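Local coordinates for protein endoglucanase A (Clostridium longisporum, PDB 6Q1I) that endohydrolyses beta-1,4-glucosidic linkages in barley beta-glucan, lichenan and carboxymethylcellulose, also cleaves xylan, and prefers larger cello-oligosaccharides, at residues W25-N37 with S46-K58. Sequence-based numbering, arbitrary orientation. Where two conformers were deposited one is given.
Sequences WNLGNTLDAKITN and SFETGWGNPVTTK
Trp51 lies flat against the backbone of Ala33 and Lys34 in a largely buried loop-to-loop contact at the mouth of the catalytic barrel. One partner is the chain leaving strand 23-27; the other is the end of helix 44-48 with the turn and loop after it. Ala33 CA sits 3.8 Å from the centroid of the six-membered ring, a CH-pi contact over the face, and Lys34 N covers the same face. Asn29 meets the ring at its edge, CG 3.7 Å from CE3, with amide and ring planes 71° apart. Trp51 CG stands beside the Trp51 backbone N (chi1 -79°), which lays the indole across residues 33 and 34, and Ile35 CD1 reaches its pyrrole side. Water links Trp51 NE1 to Lys34 O, while Lys34 NZ turns away to the carbonyl O of His116 and a salt bridge with Glu80. This is the first beta-alpha connection of a family 5 TIM barrel: the two segments run from the end of strand 23-27 to the start of helix 58-67, and the link between them folds back on itself on the active-site side; Gly28 lies about 8 Å from the side chain of Gln284, the position of the probable nucleophile, changed here. Asn53 ND2 donates to Asn29 O (3.0 Å) from above the carbonyl plane, in a bent bond (141° at the hydrogen); the Asn53 amide has its stronger partner in Asn320. A single water makes four hydrogen bonds, giving to Asn29 O and Glu48 O and accepting from the backbone N of Trp51 and Asn53. Deeper in, Thr30 CG2 packs 3.6 Å from Glu48 CG. The Glu48 side chain is extended; its OE2 accepts from both Thr56 OG1 (2.7 Å) and Thr56 N (2.9 Å), and a salt bridge from Arg95 on OE1 should favour its charged form.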
# COMPACT_ATOMS: atom_id res chain seq x y z
N TRP A 25 -6.43 -3.31 5.58
CA TRP A 25 -7.15 -3.75 4.39
C TRP A 25 -7.00 -2.70 3.30
O TRP A 25 -7.18 -1.51 3.58
CB TRP A 25 -8.61 -3.98 4.78
CG TRP A 25 -9.53 -4.53 3.74
CD1 TRP A 25 -9.78 -5.84 3.48
CD2 TRP A 25 -10.37 -3.78 2.85
NE1 TRP A 25 -10.74 -5.96 2.49
CE2 TRP A 25 -11.10 -4.70 2.08
CE3 TRP A 25 -10.58 -2.41 2.64
CZ2 TRP A 25 -12.02 -4.30 1.12
CZ3 TRP A 25 -11.50 -2.02 1.68
CH2 TRP A 25 -12.20 -2.96 0.93
N ASN A 26 -6.66 -3.13 2.08
CA ASN A 26 -6.56 -2.26 0.92
C ASN A 26 -7.86 -2.25 0.14
O ASN A 26 -8.38 -3.32 -0.21
CB ASN A 26 -5.51 -2.76 -0.08
CG ASN A 26 -4.10 -2.37 0.27
OD1 ASN A 26 -3.64 -1.29 -0.11
ND2 ASN A 26 -3.38 -3.27 0.93
N LEU A 27 -8.33 -1.06 -0.23
CA LEU A 27 -9.42 -0.89 -1.19
C LEU A 27 -8.85 -1.02 -2.60
O LEU A 27 -8.67 -0.04 -3.34
CB LEU A 27 -10.09 0.46 -0.98
CG LEU A 27 -11.32 0.79 -1.82
CD1 LEU A 27 -12.50 -0.06 -1.40
CD2 LEU A 27 -11.64 2.26 -1.71
N GLY A 28 -8.55 -2.26 -3.00
CA GLY A 28 -7.78 -2.47 -4.22
C GLY A 28 -8.61 -2.42 -5.50
O GLY A 28 -9.81 -2.70 -5.51
N ASN A 29 -7.93 -2.11 -6.61
CA ASN A 29 -8.55 -2.07 -7.94
C ASN A 29 -9.76 -1.14 -7.97
O ASN A 29 -10.77 -1.43 -8.62
CB ASN A 29 -8.92 -3.47 -8.45
CG ASN A 29 -7.72 -4.26 -8.96
OD1 ASN A 29 -6.57 -3.93 -8.70
ND2 ASN A 29 -8.00 -5.35 -9.68
N THR A 30 -9.63 0.02 -7.31
CA THR A 30 -10.71 0.98 -7.13
C THR A 30 -10.22 2.37 -7.53
O THR A 30 -10.17 2.66 -8.72
CB THR A 30 -11.24 0.85 -5.70
OG1 THR A 30 -11.57 -0.52 -5.47
CG2 THR A 30 -12.49 1.67 -5.48
N LEU A 31 -9.84 3.24 -6.58
CA LEU A 31 -9.31 4.55 -6.97
C LEU A 31 -7.92 4.45 -7.59
O LEU A 31 -7.41 5.45 -8.11
CB LEU A 31 -9.31 5.51 -5.78
CG LEU A 31 -10.69 5.69 -5.14
CD1 LEU A 31 -10.59 6.58 -3.93
CD2 LEU A 31 -11.72 6.24 -6.12
N ASP A 32 -7.33 3.25 -7.55
CA ASP A 32 -6.07 2.94 -8.18
C ASP A 32 -6.22 2.37 -9.58
O ASP A 32 -5.23 2.29 -10.31
CB ASP A 32 -5.28 1.91 -7.34
CG ASP A 32 -6.12 0.71 -6.92
OD1 ASP A 32 -7.23 0.90 -6.40
OD2 ASP A 32 -5.64 -0.43 -7.08
N ALA A 33 -7.43 1.95 -9.97
CA ALA A 33 -7.62 1.39 -11.30
C ALA A 33 -7.12 2.38 -12.35
O ALA A 33 -7.54 3.54 -12.37
CB ALA A 33 -9.10 1.06 -11.52
N LYS A 34 -6.21 1.92 -13.20
CA LYS A 34 -5.52 2.81 -14.13
C LYS A 34 -6.26 2.74 -15.46
O LYS A 34 -6.09 1.79 -16.24
CB LYS A 34 -4.06 2.41 -14.29
CG LYS A 34 -3.26 3.40 -15.11
CD LYS A 34 -1.82 2.95 -15.32
CE LYS A 34 -1.00 4.01 -16.03
NZ LYS A 34 -0.90 5.27 -15.25
N ILE A 35 -7.09 3.74 -15.71
CA ILE A 35 -7.98 3.77 -16.86
C ILE A 35 -7.47 4.88 -17.77
O ILE A 35 -7.60 6.07 -17.46
CB ILE A 35 -9.44 4.01 -16.46
CG1 ILE A 35 -9.84 3.14 -15.27
CG2 ILE A 35 -10.35 3.75 -17.66
CD1 ILE A 35 -9.69 1.66 -15.49
N THR A 36 -6.90 4.49 -18.91
CA THR A 36 -6.18 5.42 -19.77
C THR A 36 -6.93 5.74 -21.06
O THR A 36 -6.35 6.33 -21.97
CB THR A 36 -4.80 4.86 -20.07
OG1 THR A 36 -4.94 3.62 -20.78
CG2 THR A 36 -4.01 4.63 -18.78
N ASN A 37 -8.20 5.35 -21.18
CA ASN A 37 -9.00 5.63 -22.37
C ASN A 37 -10.10 6.65 -22.11
O ASN A 37 -11.03 6.77 -22.90
CB ASN A 37 -9.62 4.35 -22.94
CG ASN A 37 -10.61 3.71 -22.00
OD1 ASN A 37 -10.47 3.81 -20.79
ND2 ASN A 37 -11.62 3.06 -22.56
N SER A 46 -16.20 6.71 -13.44
CA SER A 46 -15.72 5.95 -14.59
C SER A 46 -14.38 5.29 -14.31
O SER A 46 -14.09 4.22 -14.85
CB SER A 46 -15.58 6.88 -15.79
OG SER A 46 -16.81 7.52 -16.08
N PHE A 47 -13.54 5.93 -13.51
CA PHE A 47 -12.26 5.35 -13.11
C PHE A 47 -12.45 4.33 -11.99
O PHE A 47 -11.97 3.20 -12.07
CB PHE A 47 -11.33 6.47 -12.65
CG PHE A 47 -10.96 7.45 -13.73
CD1 PHE A 47 -9.76 7.31 -14.42
CD2 PHE A 47 -11.78 8.52 -14.04
CE1 PHE A 47 -9.40 8.22 -15.40
CE2 PHE A 47 -11.42 9.43 -15.01
CZ PHE A 47 -10.23 9.27 -15.70
N GLU A 48 -13.16 4.74 -10.93
CA GLU A 48 -13.35 3.90 -9.75
C GLU A 48 -13.92 2.54 -10.11
O GLU A 48 -13.54 1.52 -9.51
CB GLU A 48 -14.29 4.63 -8.77
CG GLU A 48 -14.50 3.91 -7.45
CD GLU A 48 -15.26 4.73 -6.44
OE1 GLU A 48 -15.51 5.92 -6.70
OE2 GLU A 48 -15.61 4.18 -5.38
N THR A 49 -14.85 2.49 -11.07
CA THR A 49 -15.50 1.26 -11.50
C THR A 49 -14.87 0.66 -12.75
O THR A 49 -15.36 -0.34 -13.27
CB THR A 49 -17.00 1.48 -11.75
OG1 THR A 49 -17.18 2.36 -12.86
CG2 THR A 49 -17.69 2.06 -10.52
N GLY A 50 -13.76 1.23 -13.23
CA GLY A 50 -13.22 0.86 -14.53
C GLY A 50 -12.60 -0.52 -14.59
O GLY A 50 -12.40 -1.04 -15.70
N TRP A 51 -12.24 -1.10 -13.44
CA TRP A 51 -11.73 -2.47 -13.38
C TRP A 51 -12.75 -3.42 -12.78
O TRP A 51 -12.39 -4.49 -12.27
CB TRP A 51 -10.38 -2.52 -12.66
CG TRP A 51 -9.22 -2.09 -13.52
CD1 TRP A 51 -9.25 -1.76 -14.84
CD2 TRP A 51 -7.86 -1.95 -13.11
NE1 TRP A 51 -7.99 -1.42 -15.28
CE2 TRP A 51 -7.12 -1.54 -14.23
CE3 TRP A 51 -7.19 -2.14 -11.89
CZ2 TRP A 51 -5.74 -1.31 -14.18
CZ3 TRP A 51 -5.83 -1.91 -11.84
CH2 TRP A 51 -5.12 -1.50 -12.98
N GLY A 52 -14.03 -3.08 -12.86
CA GLY A 52 -15.10 -4.01 -12.55
C GLY A 52 -15.59 -3.99 -11.12
O GLY A 52 -16.47 -4.79 -10.77
N ASN A 53 -15.06 -3.13 -10.29
CA ASN A 53 -15.58 -3.07 -8.93
C ASN A 53 -16.73 -2.07 -8.82
O ASN A 53 -16.79 -1.10 -9.59
CB ASN A 53 -14.46 -2.74 -7.95
CG ASN A 53 -13.60 -3.95 -7.66
OD1 ASN A 53 -14.10 -5.07 -7.69
ND2 ASN A 53 -12.33 -3.75 -7.42
N PRO A 54 -17.67 -2.31 -7.91
CA PRO A 54 -18.79 -1.39 -7.74
C PRO A 54 -18.35 -0.12 -7.02
O PRO A 54 -17.32 -0.09 -6.36
CB PRO A 54 -19.78 -2.20 -6.89
CG PRO A 54 -18.89 -3.07 -6.05
CD PRO A 54 -17.73 -3.44 -6.96
N VAL A 55 -19.15 0.93 -7.15
CA VAL A 55 -18.80 2.19 -6.50
C VAL A 55 -18.75 1.98 -4.98
O VAL A 55 -19.61 1.32 -4.38
CB VAL A 55 -19.76 3.31 -6.94
CG1 VAL A 55 -21.15 3.03 -6.49
CG2 VAL A 55 -19.29 4.67 -6.43
N THR A 56 -17.72 2.54 -4.35
CA THR A 56 -17.49 2.31 -2.93
C THR A 56 -18.54 3.02 -2.09
O THR A 56 -18.89 4.17 -2.35
CB THR A 56 -16.10 2.83 -2.55
OG1 THR A 56 -15.10 2.30 -3.44
CG2 THR A 56 -15.72 2.43 -1.14
N THR A 57 -19.03 2.33 -1.06
CA THR A 57 -19.99 2.91 -0.12
C THR A 57 -19.42 2.89 1.30
O THR A 57 -18.51 2.12 1.62
CB THR A 57 -21.31 2.14 -0.12
OG1 THR A 57 -21.03 0.84 0.38
CG2 THR A 57 -21.92 2.07 -1.51
N LYS A 58 -19.98 3.73 2.16
CA LYS A 58 -19.55 3.71 3.55
C LYS A 58 -19.86 2.37 4.20
O LYS A 58 -19.12 1.91 5.07
CB LYS A 58 -20.15 4.87 4.34
CG LYS A 58 -19.54 4.99 5.73
CD LYS A 58 -19.92 6.27 6.44
CE LYS A 58 -19.26 6.37 7.81
NZ LYS A 58 -19.74 5.33 8.76
O HOH W 1 -12.84 -0.95 -10.53
O HOH W 2 -10.79 -5.76 -10.37
O HOH W 3 -7.15 -0.71 -17.85